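Long-range contacts in Fe-regulated protein B (Neisseria meningitidis, PDB 4AIP), which probably takes up iron across the meningococcal outer membrane as a TonB-dependent transporter, a beta-barrel with a plug domain inside: residues B[546-551]-B[593-598]; B[70-75]-B[87-92]. All blocks are in the same frame, centred on the assembly; numbering follows the deposited sequence.

Contact 1: B[546-551]-B[593-598]; sequences GTFAAN and ASYRTG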
loop_
_atom_site.group_PDB
_atom_site.type_symbol
_atom_site.label_atom_id
_atom_site.label_comp_id
_atom_site.label_asym_id
_atom_site.label_seq_id
_atom_site.Cartn_x
_atom_site.Cartn_y
_atom_site.Cartn_z
ATOM N N GLY B 546 -22.188 22.017 -40.661
ATOM C CA GLY B 546 -20.794 21.641 -40.852
ATOM C C GLY B 546 -19.840 22.696 -40.340
ATOM O O GLY B 546 -18.725 22.376 -39.968
ATOM N N THR B 547 -20.290 23.950 -40.334
ATOM C CA THR B 547 -19.536 25.062 -39.795
ATOM C C THR B 547 -20.255 25.500 -38.561
ATOM O O THR B 547 -19.676 25.531 -37.489
ATOM C CB THR B 547 -19.479 26.206 -40.800
ATOM O OG1 THR B 547 -18.859 25.706 -41.973
ATOM C CG2 THR B 547 -18.674 27.364 -40.277
ATOM N N PHE B 548 -21.520 25.843 -38.701
ATOM C CA PHE B 548 -22.247 26.330 -37.547
ATOM C C PHE B 548 -23.167 25.232 -36.975
ATOM O O PHE B 548 -23.687 24.397 -37.728
ATOM C CB PHE B 548 -23.030 27.568 -37.915
ATOM C CG PHE B 548 -23.676 28.253 -36.743
ATOM C CD1 PHE B 548 -22.891 28.856 -35.743
ATOM C CD2 PHE B 548 -25.070 28.302 -36.639
ATOM C CE1 PHE B 548 -23.497 29.524 -34.630
ATOM C CE2 PHE B 548 -25.709 28.972 -35.577
ATOM C CZ PHE B 548 -24.922 29.589 -34.551
ATOM N N ALA B 549 -23.335 25.209 -35.656
ATOM C CA ALA B 549 -24.286 24.284 -35.064
ATOM C C ALA B 549 -25.027 24.961 -33.938
ATOM O O ALA B 549 -24.511 25.940 -33.325
ATOM C CB ALA B 549 -23.598 23.075 -34.565
ATOM N N ALA B 550 -26.229 24.446 -33.651
ATOM C CA ALA B 550 -26.982 24.958 -32.542
ATOM C C ALA B 550 -28.060 23.966 -32.181
ATOM O O ALA B 550 -28.470 23.126 -33.033
ATOM C CB ALA B 550 -27.577 26.357 -32.897
ATOM N N ASN B 551 -28.499 24.034 -30.912
ATOM C CA ASN B 551 -29.467 23.100 -30.443
ATOM C C ASN B 551 -30.172 23.844 -29.354
ATOM O O ASN B 551 -29.610 24.762 -28.730
ATOM C CB ASN B 551 -28.760 21.866 -29.902
ATOM C CG ASN B 551 -27.867 22.191 -28.711
ATOM O OD1 ASN B 551 -28.341 22.334 -27.529
ATOM N ND2 ASN B 551 -26.601 22.339 -28.980
ATOM N N ALA B 593 -24.490 26.543 -28.969
ATOM C CA ALA B 593 -24.044 26.850 -30.320
ATOM C C ALA B 593 -22.576 26.622 -30.357
ATOM O O ALA B 593 -21.900 26.721 -29.308
ATOM C CB ALA B 593 -24.312 28.283 -30.678
ATOM N N SER B 594 -22.092 26.358 -31.563
ATOM C CA SER B 594 -20.690 26.087 -31.850
ATOM C C SER B 594 -20.324 26.700 -33.198
ATOM O O SER B 594 -21.163 26.832 -34.097
ATOM C CB SER B 594 -20.437 24.577 -31.928
ATOM O OG SER B 594 -20.802 24.036 -33.226
ATOM N N TYR B 595 -19.055 27.031 -33.369
ATOM C CA TYR B 595 -18.604 27.517 -34.640
ATOM C C TYR B 595 -17.232 26.923 -34.967
ATOM O O TYR B 595 -16.277 27.138 -34.211
ATOM C CB TYR B 595 -18.599 29.061 -34.668
ATOM C CG TYR B 595 -18.235 29.565 -36.049
ATOM C CD1 TYR B 595 -19.221 29.760 -37.038
ATOM C CD2 TYR B 595 -16.886 29.799 -36.393
ATOM C CE1 TYR B 595 -18.877 30.193 -38.325
ATOM C CE2 TYR B 595 -16.535 30.219 -37.681
ATOM C CZ TYR B 595 -17.525 30.404 -38.630
ATOM O OH TYR B 595 -17.139 30.805 -39.884
ATOM N N ARG B 596 -17.136 26.210 -36.100
ATOM C CA ARG B 596 -15.922 25.464 -36.463
ATOM C C ARG B 596 -15.386 25.826 -37.850
ATOM O O ARG B 596 -16.120 25.771 -38.840
ATOM C CB ARG B 596 -16.119 23.941 -36.307
ATOM C CG ARG B 596 -16.127 23.427 -34.832
ATOM C CD ARG B 596 -16.887 22.052 -34.680
ATOM N NE ARG B 596 -17.662 21.910 -33.428
ATOM C CZ ARG B 596 -17.264 21.214 -32.347
ATOM N NH1 ARG B 596 -16.092 20.572 -32.330
ATOM N NH2 ARG B 596 -18.045 21.155 -31.259
ATOM N N THR B 597 -14.104 26.216 -37.905
ATOM C CA THR B 597 -13.415 26.614 -39.164
ATOM C C THR B 597 -11.891 26.648 -39.004
ATOM O O THR B 597 -11.353 27.211 -38.013
ATOM C CB THR B 597 -13.929 28.003 -39.741
ATOM O OG1 THR B 597 -13.576 28.110 -41.116
ATOM C CG2 THR B 597 -13.340 29.246 -39.002
ATOM N N GLY B 598 -11.226 26.011 -39.969
ATOM C CA GLY B 598 -9.765 26.114 -40.175
ATOM C C GLY B 598 -8.842 25.993 -38.959
ATOM O O GLY B 598 -7.704 26.582 -38.934
#
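Three backbone hydrogen bonds join T547 and A549 to S594 and R596. A549 and S594 form a hydrogen-bonded antiparallel pair: A549 N gives to S594 O at 3.1 Å, and S594 N gives to A549 O at 3.0 Å. The second donor stands above the carbonyl plane of A549, 39° out of it. R596 N to T547 O, also 3.0 Å, extends the ladder to T547, just before strand 548-563. F548 with Y595 and A550 with A593 are the non-hydrogen-bonded pairs. A CA-H...O contact supplements the ladder: A593 CA lies 3.2 Å from A549 O.

The side chains sort by face. F548, A550, A593 and Y595 share one face. The F548 and Y595 side chains cross at about a right angle, and F548 CD1 comes to the edge of the tyrosine ring, near its plane, 4.0 Å from Y595 CD1. The far end of the phenylalanine ring reaches the A593 methyl. T547 lies alongside Y595. Its CG2, anti to the backbone N, touches Y595 CE1 at 3.4 Å. On the other face S594 OG meets the A549 methyl.

Before the strand, the D545 carboxylate takes the backbone N-H groups of T547 and F548. Strands 532-544 and 600-615 flank the pair. This is the antiparallel strand pairing of a TonB-dependent receptor barrel wall.

Contact 2: B[70-75]-B[87-92]; sequences NIVTLQ and ELLKEE
V72 and I71 pack tightly against L88, L89 and E92, where helix 85-88 ends and the chain turns. V72 CG1, anti to the backbone N (chi1 -177°), meets L88 CD2 at 3.8 Å. V72 CG2 comes closest to L89 CD2, at 3.5 Å, and also reaches L88. The V72 and L89 side chains cross at about a right angle. L89 CD2 also reaches I71 CG2, at 4.1 Å, and so bridges the two neighbours.

I71 and E92 approach from opposite directions. The buried E92 carboxylate lies against apolar carbons, with E92 OE1 3.4 Å from I71 CG2. R68 is a long, weak ion partner of E92 OE2. A type I turn from L89 to E92 carries the glutamate round to this position.

K90 and E87, away from the packed side chains, are partly exposed, unlike buried V72, L89 and E92. There K90 NZ bridges to E87 OE1 at 3.0 Å and also to D689 of the barrel.

I71 and V72 form a classic beta bulge opposite V147 on strand 144-151. The same strand touches L89 through V147 and I71 through V149, while K77 of helix 74-77 touches V72 and L88.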
loop_
_atom_site.group_PDB
_atom_site.type_symbol
_atom_site.label_atom_id
_atom_site.label_comp_id
_atom_site.label_asym_id
_atom_site.label_seq_id
_atom_site.Cartn_x
_atom_site.Cartn_y
_atom_site.Cartn_z
ATOM N N ASN B 70 -21.703 11.164 -26.081
ATOM C CA ASN B 70 -20.263 11.360 -26.250
ATOM C C ASN B 70 -19.858 12.788 -26.049
ATOM O O ASN B 70 -19.216 13.377 -26.905
ATOM C CB ASN B 70 -19.799 10.902 -27.643
ATOM C CG ASN B 70 -19.714 9.398 -27.763
ATOM O OD1 ASN B 70 -20.061 8.670 -26.853
ATOM N ND2 ASN B 70 -19.225 8.931 -28.890
ATOM N N ILE B 71 -20.269 13.343 -24.919
ATOM C CA ILE B 71 -19.885 14.697 -24.528
ATOM C C ILE B 71 -18.382 14.771 -24.379
ATOM O O ILE B 71 -17.753 15.718 -24.802
ATOM C CB ILE B 71 -20.488 15.059 -23.169
ATOM C CG1 ILE B 71 -21.935 15.452 -23.314
ATOM C CG2 ILE B 71 -19.789 16.214 -22.526
ATOM C CD1 ILE B 71 -22.550 15.612 -21.975
ATOM N N VAL B 72 -17.824 13.743 -23.770
ATOM C CA VAL B 72 -16.395 13.623 -23.633
ATOM C C VAL B 72 -15.965 12.384 -24.363
ATOM O O VAL B 72 -16.533 11.329 -24.173
ATOM C CB VAL B 72 -15.997 13.486 -22.161
ATOM C CG1 VAL B 72 -14.508 13.444 -22.047
ATOM C CG2 VAL B 72 -16.606 14.634 -21.336
ATOM N N THR B 73 -14.965 12.527 -25.211
ATOM C CA THR B 73 -14.388 11.388 -25.844
ATOM C C THR B 73 -13.028 11.195 -25.210
ATOM O O THR B 73 -12.411 12.126 -24.663
ATOM C CB THR B 73 -14.174 11.508 -27.372
ATOM O OG1 THR B 73 -13.431 12.631 -27.687
ATOM C CG2 THR B 73 -15.268 11.801 -28.029
ATOM N N LEU B 74 -12.557 9.962 -25.282
ATOM C CA LEU B 74 -11.246 9.626 -24.777
ATOM C C LEU B 74 -10.136 10.498 -25.424
ATOM O O LEU B 74 -9.178 10.882 -24.768
ATOM C CB LEU B 74 -10.932 8.158 -25.081
ATOM C CG LEU B 74 -9.612 7.685 -24.481
ATOM C CD1 LEU B 74 -9.640 7.827 -22.960
ATOM C CD2 LEU B 74 -9.394 6.222 -24.818
ATOM N N GLN B 75 -10.241 10.760 -26.708
ATOM C CA GLN B 75 -9.204 11.458 -27.381
ATOM C C GLN B 75 -9.209 12.944 -26.910
ATOM O O GLN B 75 -8.149 13.554 -26.695
ATOM C CB GLN B 75 -9.441 11.277 -28.872
ATOM C CG GLN B 75 -9.468 12.560 -29.671
ATOM C CD GLN B 75 -8.073 12.897 -30.123
ATOM O OE1 GLN B 75 -7.196 13.249 -29.318
ATOM N NE2 GLN B 75 -7.831 12.729 -31.418
ATOM N N GLU B 87 -14.362 19.022 -13.282
ATOM C CA GLU B 87 -13.622 19.861 -14.192
ATOM C C GLU B 87 -13.795 19.370 -15.627
ATOM O O GLU B 87 -13.723 20.169 -16.586
ATOM C CB GLU B 87 -12.161 20.022 -13.770
ATOM C CG GLU B 87 -12.002 20.783 -12.452
ATOM C CD GLU B 87 -12.124 22.306 -12.650
ATOM O OE1 GLU B 87 -12.014 22.785 -13.832
ATOM O OE2 GLU B 87 -12.323 23.022 -11.610
ATOM N N LEU B 88 -14.099 18.091 -15.783
ATOM C CA LEU B 88 -14.201 17.585 -17.128
ATOM C C LEU B 88 -15.470 18.050 -17.883
ATOM O O LEU B 88 -15.398 18.330 -19.078
ATOM C CB LEU B 88 -14.071 16.066 -17.110
ATOM C CG LEU B 88 -13.765 15.434 -18.454
ATOM C CD1 LEU B 88 -12.379 15.864 -18.945
ATOM C CD2 LEU B 88 -13.842 13.898 -18.375
ATOM N N LEU B 89 -16.598 18.125 -17.181
ATOM C CA LEU B 89 -17.909 18.498 -17.747
ATOM C C LEU B 89 -18.348 19.985 -17.424
ATOM O O LEU B 89 -19.560 20.358 -17.426
ATOM C CB LEU B 89 -18.988 17.524 -17.258
ATOM C CG LEU B 89 -18.691 16.042 -17.195
ATOM C CD1 LEU B 89 -19.836 15.294 -16.451
ATOM C CD2 LEU B 89 -18.620 15.510 -18.609
ATOM N N LYS B 90 -17.366 20.835 -17.153
ATOM C CA LYS B 90 -17.680 22.234 -16.812
ATOM C C LYS B 90 -18.235 23.059 -17.969
ATOM O O LYS B 90 -18.947 24.052 -17.717
ATOM C CB LYS B 90 -16.501 22.932 -16.140
ATOM C CG LYS B 90 -15.302 23.152 -17.061
ATOM C CD LYS B 90 -14.170 23.772 -16.270
ATOM C CE LYS B 90 -14.659 24.749 -15.168
ATOM N NZ LYS B 90 -13.381 25.345 -14.539
ATOM N N GLU B 91 -17.962 22.668 -19.219
ATOM C CA GLU B 91 -18.604 23.342 -20.365
ATOM C C GLU B 91 -20.079 23.012 -20.550
ATOM O O GLU B 91 -20.702 23.509 -21.516
ATOM C CB GLU B 91 -17.854 23.137 -21.691
ATOM C CG GLU B 91 -17.088 24.386 -22.065
ATOM C CD GLU B 91 -16.686 24.519 -23.522
ATOM O OE1 GLU B 91 -15.793 23.727 -23.967
ATOM O OE2 GLU B 91 -17.208 25.474 -24.197
ATOM N N GLU B 92 -20.647 22.201 -19.649
ATOM C CA GLU B 92 -22.040 21.719 -19.774
ATOM C C GLU B 92 -22.842 22.490 -18.751
ATOM O O GLU B 92 -22.616 22.282 -17.535
ATOM C CB GLU B 92 -22.099 20.228 -19.431
ATOM C CG GLU B 92 -22.983 19.447 -20.300
ATOM C CD GLU B 92 -22.480 19.202 -21.716
ATOM O OE1 GLU B 92 -21.257 19.234 -22.028
ATOM O OE2 GLU B 92 -23.379 18.934 -22.535
#

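In the fold
From the N terminus, the chain first makes contact 2, within the plug domain. It closes a short loop of 11 residues, from the second half of helix 74-77 to the first half of helix 85-88, and brings the end of the second helix back to the edge strand 67-73. Contact 1 comes much later, in the barrel. It closes a loop made mostly of strand, joining strands 548-563 and 575-597. The two loops follow in series and neither nest nor cross. The centres of the two contacts are about 17 Å apart, and their nearest atoms about 7 Å apart. Plug and barrel do meet nearby: the backbone oxygens of E91 and E92 hydrogen-bond to the T637 hydroxyl and to R656, respectively.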